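PDB 1WKR: polyporopepsin from Irpex lacteus, which cleaves proteins as a pepsin-family aspartic endopeptidase of broad specificity with milk-clotting activity. Local coordinates for residues 66-77 against 86-97; 234-245 against 282-293. All coordinates share one frame; numbering follows the deposited sequence.

Contact 1: residues 66-77 against 86-97; sequences GSFSGTEYTDTV and KQSIGVASRDSG. With SO4 (sulfate ion), chain D; SO4 (sulfate ion), chain F; SO4 (sulfate ion), chain G.
Phe68 and Glu72 both lean over Gly90, filling the hollow its missing side chain leaves in strand 82-96; a beta carbon there would be tight against Phe68 CZ. The ring also packs on a second small residue, with Phe68 CD2 3.7 Å from Ala92 CB. Glu72 gets there by a bend: CG runs anti to the backbone N, then the chain turns at chi2 (73°) and lays the carboxylate across the backbone of Ile89. OE1 ends 3.3 Å from Gly90 CA, while OE2 takes a 2.6 Å hydrogen bond from Ser88 OG on its anti lone pair. The two strands form an antiparallel beta hairpin of the N-terminal lobe, and strand 67-79 also pairs with 57-62, in the flap hairpin of pepsin-like proteases; Phe68, stacked on Trp39, has its side chain about 9 Å from that of Asp32, one of the two active-site aspartates. The opposite face carries Tyr73, whose CD1 rides 3.5 Å from Val91 CG2 while its hydroxyl goes to Lys48. Further along, Val77 CG2 pushes to 3.6 Å from Gln87 CB. At Ser69 a classic beta bulge breaks the regular pairing: Ser69 O accepts from both Ser93 N (2.9 Å) and Arg94 N (3.1 Å). Gly70 keeps the next step close, since a side chain would collide with Val91 O. Beside the bulge, Thr71 OG1 donates to a sulfate, probably from the crystallisation liquor, which Lys58 also binds.

Contact 2: residues 234-245 against 282-293; sequences AVADNNTGLLRL and IGGSASSVYLIV
Leu291 pushes its two methyls into a cluster of aliphatic side chains from 234-245. Leu291 CD2 meets Leu245 CD1 at 3.7 Å, the two leucines crossing at about a right angle, and Leu291 CD1 lies 4.0 Å from Ala234 CB. Tyr228 of helix 222-232 and Ile273 add to the packing round it. Its backbone is tied in as well, Leu291 N donating to Leu243 O at 2.9 Å. This short antiparallel pairing, in the C-terminal lobe of the pepsin fold, puts Arg244 and Tyr290 side by side on the other face. Arg244 stays extended from CG to NE, with CG anti to the backbone N (chi1 -174°), and this carries the guanidinium out to the loop, its plane nearly perpendicular (88°) to the tyrosine ring. Ser288 CB covers one guanidinium face, Ser285 OG sits at its edge, and NH1 comes 3.1 Å from Tyr290 OH. Over one face of Tyr290, Thr240 CG2 makes a CH-pi contact 3.7 Å from the ring centroid; Thr240 itself is fixed by an ST turn to Leu242 N. The phenol oxygen accepts an almost straight bond from Ser285 N (2.9 Å, 176°). A leucine at Tyr290 would probably leave Ser285 N without its acceptor and Thr240 CG2 without its aromatic platform. The chemistry is thus largely aliphatic round Leu291, more polar where the phenol anchors Ser285 and the guanidinium lies close against Ser288.

Contact 1 and contact 2 do not touch: their centres lie about 35 Å apart, one in each lobe of the bilobal protease. Both are antiparallel and only partly buried, yet they hold different elements. The 66-77/86-97 pair is a long local hairpin, bonded backbone to backbone over most of its length and reaching towards the active site. The 234-245/282-293 pair joins parts of the chain much further separated in sequence, has just two backbone bonds across it, and depends more on side chains and bridging waters, away from the catalytic aspartates. Glycine hollows and surface sulfates mark contact 1; a leucine-rich side and an arginine-tyrosine side mark contact 2.

Contact 1: residues 66-77 against 86-97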
loop_
_atom_site.group_PDB
_atom_site.type_symbol
_atom_site.label_atom_id
_atom_site.label_comp_id
_atom_site.label_asym_id
_atom_site.label_seq_id
_atom_site.Cartn_x
_atom_site.Cartn_y
_atom_site.Cartn_z
ATOM N N GLY A 66 -4.211 -2.541 -13.213
ATOM C CA GLY A 66 -3.920 -3.838 -13.844
ATOM C C GLY A 66 -4.915 -4.889 -13.450
ATOM O O GLY A 66 -5.985 -4.583 -13.006
ATOM N N SER A 67 -4.475 -6.143 -13.666
ATOM C CA SER A 67 -5.418 -7.256 -13.464
ATOM C C SER A 67 -4.607 -8.539 -13.520
ATOM O O SER A 67 -3.500 -8.597 -14.037
ATOM C CB SER A 67 -6.495 -7.337 -14.554
ATOM O OG SER A 67 -5.924 -7.444 -15.755
ATOM N N PHE A 68 -5.202 -9.625 -13.006
ATOM C CA PHE A 68 -4.675 -10.981 -13.258
ATOM C C PHE A 68 -5.825 -11.969 -13.223
ATOM O O PHE A 68 -6.840 -11.753 -12.607
ATOM C CB PHE A 68 -3.515 -11.388 -12.284
ATOM C CG PHE A 68 -3.990 -12.186 -11.080
ATOM C CD1 PHE A 68 -4.509 -11.564 -9.959
ATOM C CD2 PHE A 68 -3.955 -13.588 -11.095
ATOM C CE1 PHE A 68 -4.907 -12.331 -8.866
ATOM C CE2 PHE A 68 -4.376 -14.335 -10.011
ATOM C CZ PHE A 68 -4.893 -13.718 -8.903
ATOM N N SER A 69 -5.590 -13.099 -13.854
ATOM C CA SER A 69 -6.500 -14.242 -13.672
ATOM C C SER A 69 -5.644 -15.504 -13.802
ATOM O O SER A 69 -4.643 -15.561 -14.454
ATOM C CB SER A 69 -7.683 -14.190 -14.657
ATOM O OG SER A 69 -7.213 -14.141 -15.911
ATOM N N GLY A 70 -6.224 -16.565 -13.215
ATOM C CA GLY A 70 -5.530 -17.877 -13.247
ATOM C C GLY A 70 -6.292 -18.901 -12.463
ATOM O O GLY A 70 -7.505 -18.958 -12.452
ATOM N N THR A 71 -5.498 -19.710 -11.753
ATOM C CA THR A 71 -6.056 -20.886 -11.015
ATOM C C THR A 71 -5.583 -20.757 -9.550
ATOM O O THR A 71 -4.452 -20.327 -9.309
ATOM C CB THR A 71 -5.450 -22.157 -11.615
ATOM O OG1 THR A 71 -6.061 -22.311 -12.936
ATOM C CG2 THR A 71 -5.769 -23.399 -10.861
ATOM N N GLU A 72 -6.491 -21.131 -8.650
ATOM C CA GLU A 72 -6.188 -21.101 -7.200
ATOM C C GLU A 72 -5.593 -22.406 -6.755
ATOM O O GLU A 72 -6.161 -23.509 -7.095
ATOM C CB GLU A 72 -7.429 -20.746 -6.431
ATOM C CG GLU A 72 -7.205 -20.306 -4.990
ATOM C CD GLU A 72 -6.612 -18.906 -4.890
ATOM O OE1 GLU A 72 -6.511 -18.140 -5.848
ATOM O OE2 GLU A 72 -6.261 -18.498 -3.684
ATOM N N TYR A 73 -4.577 -22.408 -5.957
ATOM C CA TYR A 73 -3.904 -23.566 -5.342
ATOM C C TYR A 73 -3.826 -23.355 -3.869
ATOM O O TYR A 73 -3.973 -22.238 -3.384
ATOM C CB TYR A 73 -2.497 -23.686 -5.900
ATOM C CG TYR A 73 -2.377 -24.073 -7.339
ATOM C CD1 TYR A 73 -2.519 -23.149 -8.339
ATOM C CD2 TYR A 73 -2.181 -25.425 -7.710
ATOM C CE1 TYR A 73 -2.412 -23.493 -9.696
ATOM C CE2 TYR A 73 -2.080 -25.785 -9.087
ATOM C CZ TYR A 73 -2.196 -24.792 -10.005
ATOM O OH TYR A 73 -2.121 -25.199 -11.343
ATOM N N THR A 74 -3.479 -24.404 -3.092
ATOM C CA THR A 74 -2.936 -24.232 -1.764
ATOM C C THR A 74 -1.483 -24.620 -1.772
ATOM O O THR A 74 -1.053 -25.525 -2.553
ATOM C CB THR A 74 -3.729 -24.879 -0.683
ATOM O OG1 THR A 74 -3.720 -26.328 -0.922
ATOM C CG2 THR A 74 -5.154 -24.455 -0.611
ATOM N N ASP A 75 -0.677 -24.029 -0.927
ATOM C CA ASP A 75 0.738 -24.330 -0.861
ATOM C C ASP A 75 1.322 -23.798 0.448
ATOM O O ASP A 75 0.626 -23.035 1.190
ATOM C CB ASP A 75 1.484 -23.714 -2.078
ATOM C CG ASP A 75 2.658 -24.580 -2.518
ATOM O OD1 ASP A 75 3.338 -25.171 -1.692
ATOM O OD2 ASP A 75 2.997 -24.535 -3.735
ATOM N N THR A 76 2.528 -24.172 0.767
ATOM C CA THR A 76 3.220 -23.676 1.971
ATOM C C THR A 76 3.893 -22.387 1.595
ATOM O O THR A 76 4.700 -22.321 0.653
ATOM C CB THR A 76 4.229 -24.699 2.443
ATOM O OG1 THR A 76 3.474 -25.827 2.918
ATOM C CG2 THR A 76 5.051 -24.192 3.626
ATOM N N VAL A 77 3.612 -21.333 2.360
ATOM C CA VAL A 77 4.189 -19.978 2.126
ATOM C C VAL A 77 5.055 -19.607 3.278
ATOM O O VAL A 77 4.618 -19.745 4.469
ATOM C CB VAL A 77 2.995 -19.000 1.969
ATOM C CG1 VAL A 77 3.469 -17.553 2.016
ATOM C CG2 VAL A 77 2.281 -19.312 0.639
ATOM N N LYS A 86 -0.716 -24.598 3.730
ATOM C CA LYS A 86 -1.956 -24.571 3.124
ATOM C C LYS A 86 -2.563 -23.170 2.930
ATOM O O LYS A 86 -3.766 -22.998 3.010
ATOM C CB LYS A 86 -2.918 -25.542 3.794
ATOM C CG LYS A 86 -2.478 -27.042 3.798
ATOM C CD LYS A 86 -3.725 -28.039 3.993
ATOM C CE LYS A 86 -4.683 -27.709 2.820
ATOM N NZ LYS A 86 -5.780 -29.007 2.696
ATOM N N GLN A 87 -1.694 -22.216 2.720
ATOM C CA GLN A 87 -2.155 -20.894 2.243
ATOM C C GLN A 87 -2.774 -21.007 0.851
ATOM O O GLN A 87 -2.160 -21.618 -0.026
ATOM C CB GLN A 87 -0.957 -19.941 2.199
ATOM C CG GLN A 87 -1.344 -18.545 1.629
ATOM C CD GLN A 87 -2.336 -17.807 2.476
ATOM O OE1 GLN A 87 -2.119 -17.700 3.711
ATOM N NE2 GLN A 87 -3.395 -17.259 1.898
ATOM N N SER A 88 -3.958 -20.464 0.665
ATOM C CA SER A 88 -4.567 -20.422 -0.675
ATOM C C SER A 88 -3.898 -19.261 -1.427
ATOM O O SER A 88 -3.896 -18.106 -0.931
ATOM C CB SER A 88 -6.018 -20.264 -0.533
ATOM O OG SER A 88 -6.631 -20.304 -1.833
ATOM N N ILE A 89 -3.383 -19.550 -2.606
ATOM C CA ILE A 89 -2.712 -18.579 -3.492
ATOM C C ILE A 89 -3.274 -18.666 -4.880
ATOM O O ILE A 89 -3.684 -19.760 -5.373
ATOM C CB ILE A 89 -1.180 -18.796 -3.514
ATOM C CG1 ILE A 89 -0.790 -20.197 -4.069
ATOM C CG2 ILE A 89 -0.612 -18.601 -2.106
ATOM C CD1 ILE A 89 0.642 -20.306 -4.364
ATOM N N GLY A 90 -3.217 -17.590 -5.618
ATOM C CA GLY A 90 -3.457 -17.583 -7.059
ATOM C C GLY A 90 -2.179 -17.762 -7.840
ATOM O O GLY A 90 -1.088 -17.392 -7.429
ATOM N N VAL A 91 -2.353 -18.382 -9.022
ATOM C CA VAL A 91 -1.254 -18.583 -9.968
ATOM C C VAL A 91 -1.738 -18.046 -11.325
ATOM O O VAL A 91 -2.663 -18.606 -11.903
ATOM C CB VAL A 91 -0.825 -20.060 -10.033
ATOM C CG1 VAL A 91 0.241 -20.230 -11.112
ATOM C CG2 VAL A 91 -0.255 -20.459 -8.673
ATOM N N ALA A 92 -1.117 -16.977 -11.742
ATOM C CA ALA A 92 -1.662 -16.242 -12.926
ATOM C C ALA A 92 -1.296 -16.944 -14.230
ATOM O O ALA A 92 -0.101 -17.321 -14.433
ATOM C CB ALA A 92 -1.044 -14.817 -12.943
ATOM N N SER A 93 -2.286 -17.060 -15.081
ATOM C CA SER A 93 -2.041 -17.379 -16.568
ATOM C C SER A 93 -2.165 -16.127 -17.384
ATOM O O SER A 93 -1.730 -16.143 -18.531
ATOM C CB SER A 93 -2.988 -18.425 -17.014
ATOM O OG SER A 93 -4.310 -18.055 -16.849
ATOM N N ARG A 94 -2.800 -15.093 -16.852
ATOM C CA ARG A 94 -2.878 -13.762 -17.519
ATOM C C ARG A 94 -2.491 -12.720 -16.457
ATOM O O ARG A 94 -3.006 -12.806 -15.368
ATOM C CB ARG A 94 -4.346 -13.476 -18.047
ATOM C CG ARG A 94 -4.857 -14.453 -19.157
ATOM C CD ARG A 94 -3.932 -14.515 -20.336
ATOM N NE ARG A 94 -4.309 -15.557 -21.302
ATOM C CZ ARG A 94 -3.231 -16.452 -21.760
ATOM N NH1 ARG A 94 -1.815 -16.119 -21.593
ATOM N NH2 ARG A 94 -3.474 -17.526 -22.432
ATOM N N ASP A 95 -1.730 -11.697 -16.843
ATOM C CA ASP A 95 -1.532 -10.547 -15.894
ATOM C C ASP A 95 -1.107 -9.320 -16.688
ATOM O O ASP A 95 -0.423 -9.425 -17.747
ATOM C CB ASP A 95 -0.476 -10.878 -14.797
ATOM C CG ASP A 95 0.848 -11.125 -15.383
ATOM O OD1 ASP A 95 1.209 -12.213 -15.767
ATOM O OD2 ASP A 95 1.671 -10.111 -15.466
ATOM N N SER A 96 -1.500 -8.179 -16.204
ATOM C CA SER A 96 -1.119 -6.842 -16.766
ATOM C C SER A 96 -0.889 -5.896 -15.588
ATOM O O SER A 96 -1.704 -5.841 -14.690
ATOM C CB SER A 96 -2.219 -6.359 -17.642
ATOM O OG SER A 96 -2.517 -7.251 -18.713
ATOM N N GLY A 97 0.144 -5.076 -15.721
ATOM C CA GLY A 97 0.407 -4.024 -14.709
ATOM C C GLY A 97 1.469 -4.391 -13.661
ATOM O O GLY A 97 1.707 -3.645 -12.698
HETATM S S SO4 D . -5.655 -21.200 -16.192
HETATM O O1 SO4 D . -4.568 -22.307 -16.780
HETATM O O2 SO4 D . -5.063 -20.782 -14.880
HETATM O O3 SO4 D . -5.662 -20.108 -17.096
HETATM O O4 SO4 D . -6.930 -21.767 -15.996
HETATM S S SO4 F . -0.814 -11.860 -20.615
HETATM O O1 SO4 F . 0.237 -10.802 -21.157
HETATM O O2 SO4 F . -2.048 -11.420 -20.231
HETATM O O3 SO4 F . -0.936 -12.975 -21.673
HETATM O O4 SO4 F . -0.131 -12.428 -19.327
HETATM S S SO4 G . 1.852 -5.374 -19.078
HETATM O O1 SO4 G . 0.473 -5.265 -20.031
HETATM O O2 SO4 G . 3.044 -4.992 -20.182
HETATM O O3 SO4 G . 1.866 -4.347 -17.963
HETATM O O4 SO4 G . 2.282 -6.910 -18.648
HETATM O O HOH W 1 -6.686 -16.716 -16.753
HETATM O O HOH W 2 0.894 -26.663 2.193
#

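Contact 2: residues 234-245 against 282-293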
loop_
_atom_site.group_PDB
_atom_site.type_symbol
_atom_site.label_atom_id
_atom_site.label_comp_id
_atom_site.label_asym_id
_atom_site.label_seq_id
_atom_site.Cartn_x
_atom_site.Cartn_y
_atom_site.Cartn_z
ATOM N N ALA A 234 0.773 24.419 -8.773
ATOM C CA ALA A 234 1.251 23.409 -9.643
ATOM C C ALA A 234 0.554 23.322 -10.997
ATOM O O ALA A 234 -0.634 23.687 -11.075
ATOM C CB ALA A 234 1.110 22.026 -8.947
ATOM N N VAL A 235 1.247 22.845 -11.983
ATOM C CA VAL A 235 0.672 22.637 -13.345
ATOM C C VAL A 235 0.944 21.211 -13.714
ATOM O O VAL A 235 1.860 20.507 -13.267
ATOM C CB VAL A 235 1.266 23.637 -14.313
ATOM C CG1 VAL A 235 0.974 25.086 -13.864
ATOM C CG2 VAL A 235 2.663 23.418 -14.628
ATOM N N ALA A 236 0.148 20.690 -14.690
ATOM C CA ALA A 236 0.382 19.384 -15.266
ATOM C C ALA A 236 1.628 19.300 -15.988
ATOM O O ALA A 236 2.204 20.323 -16.578
ATOM C CB ALA A 236 -0.813 19.104 -16.351
ATOM N N ASP A 237 2.323 18.173 -15.969
ATOM C CA ASP A 237 3.528 17.930 -16.695
ATOM C C ASP A 237 3.432 16.709 -17.694
ATOM O O ASP A 237 3.230 15.554 -17.144
ATOM C CB ASP A 237 4.698 17.744 -15.701
ATOM C CG ASP A 237 5.936 17.507 -16.415
ATOM O OD1 ASP A 237 6.520 18.507 -16.979
ATOM O OD2 ASP A 237 6.473 16.395 -16.472
ATOM N N ASN A 238 3.897 16.935 -18.991
ATOM C CA ASN A 238 3.853 15.844 -20.020
ATOM C C ASN A 238 4.653 14.760 -19.646
ATOM O O ASN A 238 4.259 13.501 -19.796
ATOM C CB ASN A 238 4.239 16.426 -21.475
ATOM C CG ASN A 238 4.227 15.365 -22.589
ATOM O OD1 ASN A 238 3.163 15.077 -23.156
ATOM N ND2 ASN A 238 5.401 14.715 -22.836
ATOM N N ASN A 239 5.957 14.862 -19.518
ATOM C CA ASN A 239 6.962 13.861 -19.596
ATOM C C ASN A 239 6.671 12.872 -18.344
ATOM O O ASN A 239 7.053 11.664 -18.432
ATOM C CB ASN A 239 8.341 14.404 -19.555
ATOM C CG ASN A 239 8.781 15.151 -20.817
ATOM O OD1 ASN A 239 7.978 15.371 -21.623
ATOM N ND2 ASN A 239 10.011 15.483 -20.893
ATOM N N THR A 240 6.006 13.346 -17.210
ATOM C CA THR A 240 5.856 12.519 -16.005
ATOM C C THR A 240 4.487 12.047 -15.687
ATOM O O THR A 240 4.394 11.064 -14.935
ATOM C CB THR A 240 6.434 13.307 -14.805
ATOM O OG1 THR A 240 5.628 14.461 -14.575
ATOM C CG2 THR A 240 7.911 13.710 -14.964
ATOM N N GLY A 241 3.440 12.758 -16.042
ATOM C CA GLY A 241 2.164 12.503 -15.485
ATOM C C GLY A 241 1.941 12.913 -14.040
ATOM O O GLY A 241 0.939 12.622 -13.397
ATOM N N LEU A 242 2.937 13.712 -13.535
ATOM C CA LEU A 242 2.845 14.296 -12.149
ATOM C C LEU A 242 2.652 15.759 -12.247
ATOM O O LEU A 242 3.070 16.433 -13.278
ATOM C CB LEU A 242 4.099 13.953 -11.398
ATOM C CG LEU A 242 4.370 12.425 -11.178
ATOM C CD1 LEU A 242 5.604 12.240 -10.360
ATOM C CD2 LEU A 242 3.171 11.743 -10.495
ATOM N N LEU A 243 2.167 16.413 -11.233
ATOM C CA LEU A 243 2.194 17.883 -11.151
ATOM C C LEU A 243 3.617 18.344 -11.020
ATOM O O LEU A 243 4.461 17.635 -10.470
ATOM C CB LEU A 243 1.437 18.299 -9.928
ATOM C CG LEU A 243 -0.081 18.158 -9.971
ATOM C CD1 LEU A 243 -0.706 18.465 -8.601
ATOM C CD2 LEU A 243 -0.717 19.011 -11.059
ATOM N N ARG A 244 3.920 19.533 -11.511
ATOM C CA ARG A 244 5.241 20.130 -11.407
ATOM C C ARG A 244 5.134 21.515 -10.758
ATOM O O ARG A 244 4.206 22.260 -10.990
ATOM C CB ARG A 244 5.929 20.259 -12.761
ATOM C CG ARG A 244 7.365 20.742 -12.754
ATOM C CD ARG A 244 8.068 20.920 -14.195
ATOM N NE ARG A 244 9.384 21.747 -14.026
ATOM C CZ ARG A 244 10.571 21.318 -14.306
ATOM N NH1 ARG A 244 10.868 20.131 -14.916
ATOM N NH2 ARG A 244 11.607 22.045 -13.900
ATOM N N LEU A 245 6.167 21.828 -9.951
ATOM C CA LEU A 245 6.330 23.159 -9.356
ATOM C C LEU A 245 7.654 23.768 -9.911
ATOM O O LEU A 245 8.597 23.107 -10.133
ATOM C CB LEU A 245 6.513 23.045 -7.807
ATOM C CG LEU A 245 5.312 22.493 -7.057
ATOM C CD1 LEU A 245 5.645 22.520 -5.554
ATOM C CD2 LEU A 245 4.071 23.337 -7.348
ATOM N N ILE A 282 10.601 8.369 -13.468
ATOM C CA ILE A 282 9.237 8.783 -13.864
ATOM C C ILE A 282 9.176 9.650 -15.106
ATOM O O ILE A 282 8.182 10.220 -15.434
ATOM C CB ILE A 282 8.478 9.379 -12.690
ATOM C CG1 ILE A 282 9.223 10.551 -12.010
ATOM C CG2 ILE A 282 7.900 8.330 -11.750
ATOM C CD1 ILE A 282 9.080 11.807 -12.441
ATOM N N GLY A 283 10.350 9.710 -15.807
ATOM C CA GLY A 283 10.353 10.433 -17.135
ATOM C C GLY A 283 10.652 11.916 -16.990
ATOM O O GLY A 283 10.508 12.616 -17.869
ATOM N N GLY A 284 11.041 12.291 -15.760
ATOM C CA GLY A 284 11.251 13.737 -15.473
ATOM C C GLY A 284 12.783 14.148 -15.760
ATOM O O GLY A 284 13.554 13.259 -16.018
ATOM N N SER A 285 12.892 15.388 -15.601
ATOM C CA SER A 285 14.329 15.905 -15.801
ATOM C C SER A 285 14.950 16.270 -14.517
ATOM O O SER A 285 14.211 16.411 -13.446
ATOM C CB SER A 285 14.261 17.043 -16.537
ATOM O OG SER A 285 13.298 18.297 -16.086
ATOM N N ALA A 286 16.245 16.325 -14.451
ATOM C CA ALA A 286 16.960 16.617 -13.264
ATOM C C ALA A 286 16.680 18.019 -12.833
ATOM O O ALA A 286 16.331 18.898 -13.596
ATOM C CB ALA A 286 18.515 16.471 -13.511
ATOM N N SER A 287 16.869 18.285 -11.511
ATOM C CA SER A 287 16.773 19.629 -10.883
ATOM C C SER A 287 15.336 20.143 -11.153
ATOM O O SER A 287 15.188 21.351 -11.574
ATOM C CB SER A 287 17.781 20.614 -11.419
ATOM O OG SER A 287 19.097 20.115 -11.104
ATOM N N SER A 288 14.401 19.322 -11.087
ATOM C CA SER A 288 12.951 19.628 -11.304
ATOM C C SER A 288 12.125 19.020 -10.170
ATOM O O SER A 288 12.521 18.014 -9.608
ATOM C CB SER A 288 12.449 18.949 -12.575
ATOM O OG SER A 288 13.314 19.333 -13.708
ATOM N N VAL A 289 11.039 19.716 -9.826
ATOM C CA VAL A 289 10.180 19.274 -8.690
ATOM C C VAL A 289 8.839 18.713 -9.219
ATOM O O VAL A 289 8.046 19.464 -9.795
ATOM C CB VAL A 289 9.892 20.461 -7.783
ATOM C CG1 VAL A 289 8.957 20.014 -6.644
ATOM C CG2 VAL A 289 11.215 20.944 -7.173
ATOM N N TYR A 290 8.600 17.427 -8.961
ATOM C CA TYR A 290 7.342 16.781 -9.344
ATOM C C TYR A 290 6.654 16.313 -8.071
ATOM O O TYR A 290 7.298 15.857 -7.104
ATOM C CB TYR A 290 7.582 15.547 -10.281
ATOM C CG TYR A 290 8.359 15.955 -11.502
ATOM C CD1 TYR A 290 7.789 16.618 -12.530
ATOM C CD2 TYR A 290 9.711 15.634 -11.592
ATOM C CE1 TYR A 290 8.526 17.034 -13.714
ATOM C CE2 TYR A 290 10.449 15.978 -12.768
ATOM C CZ TYR A 290 9.795 16.627 -13.700
ATOM O OH TYR A 290 10.617 17.002 -14.866
ATOM N N LEU A 291 5.348 16.406 -8.017
ATOM C CA LEU A 291 4.560 16.124 -6.825
ATOM C C LEU A 291 3.980 14.755 -6.833
ATOM O O LEU A 291 3.583 14.211 -7.890
ATOM C CB LEU A 291 3.484 17.154 -6.615
ATOM C CG LEU A 291 3.920 18.627 -6.655
ATOM C CD1 LEU A 291 2.769 19.548 -6.350
ATOM C CD2 LEU A 291 5.100 18.842 -5.698
ATOM N N ILE A 292 3.852 14.162 -5.632
ATOM C CA ILE A 292 3.281 12.813 -5.494
ATOM C C ILE A 292 1.843 12.818 -5.024
ATOM O O ILE A 292 1.283 11.749 -4.828
ATOM C CB ILE A 292 4.203 11.854 -4.682
ATOM C CG1 ILE A 292 4.585 12.391 -3.278
ATOM C CG2 ILE A 292 5.460 11.576 -5.494
ATOM C CD1 ILE A 292 3.405 12.571 -2.355
ATOM N N VAL A 293 1.251 13.985 -4.881
ATOM C CA VAL A 293 -0.199 14.115 -4.679
ATOM C C VAL A 293 -0.853 14.059 -6.017
ATOM O O VAL A 293 -0.506 14.882 -6.911
ATOM C CB VAL A 293 -0.542 15.407 -3.901
ATOM C CG1 VAL A 293 -2.059 15.572 -3.804
ATOM C CG2 VAL A 293 0.091 15.358 -2.528
HETATM O O HOH W 3 9.421 16.367 -16.853
HETATM O O HOH W 4 12.109 14.635 -18.984
HETATM O O HOH W 5 5.930 8.778 -15.709
HETATM O O HOH W 6 1.117 14.635 -9.068
HETATM O O HOH W 7 11.202 22.564 -10.753
#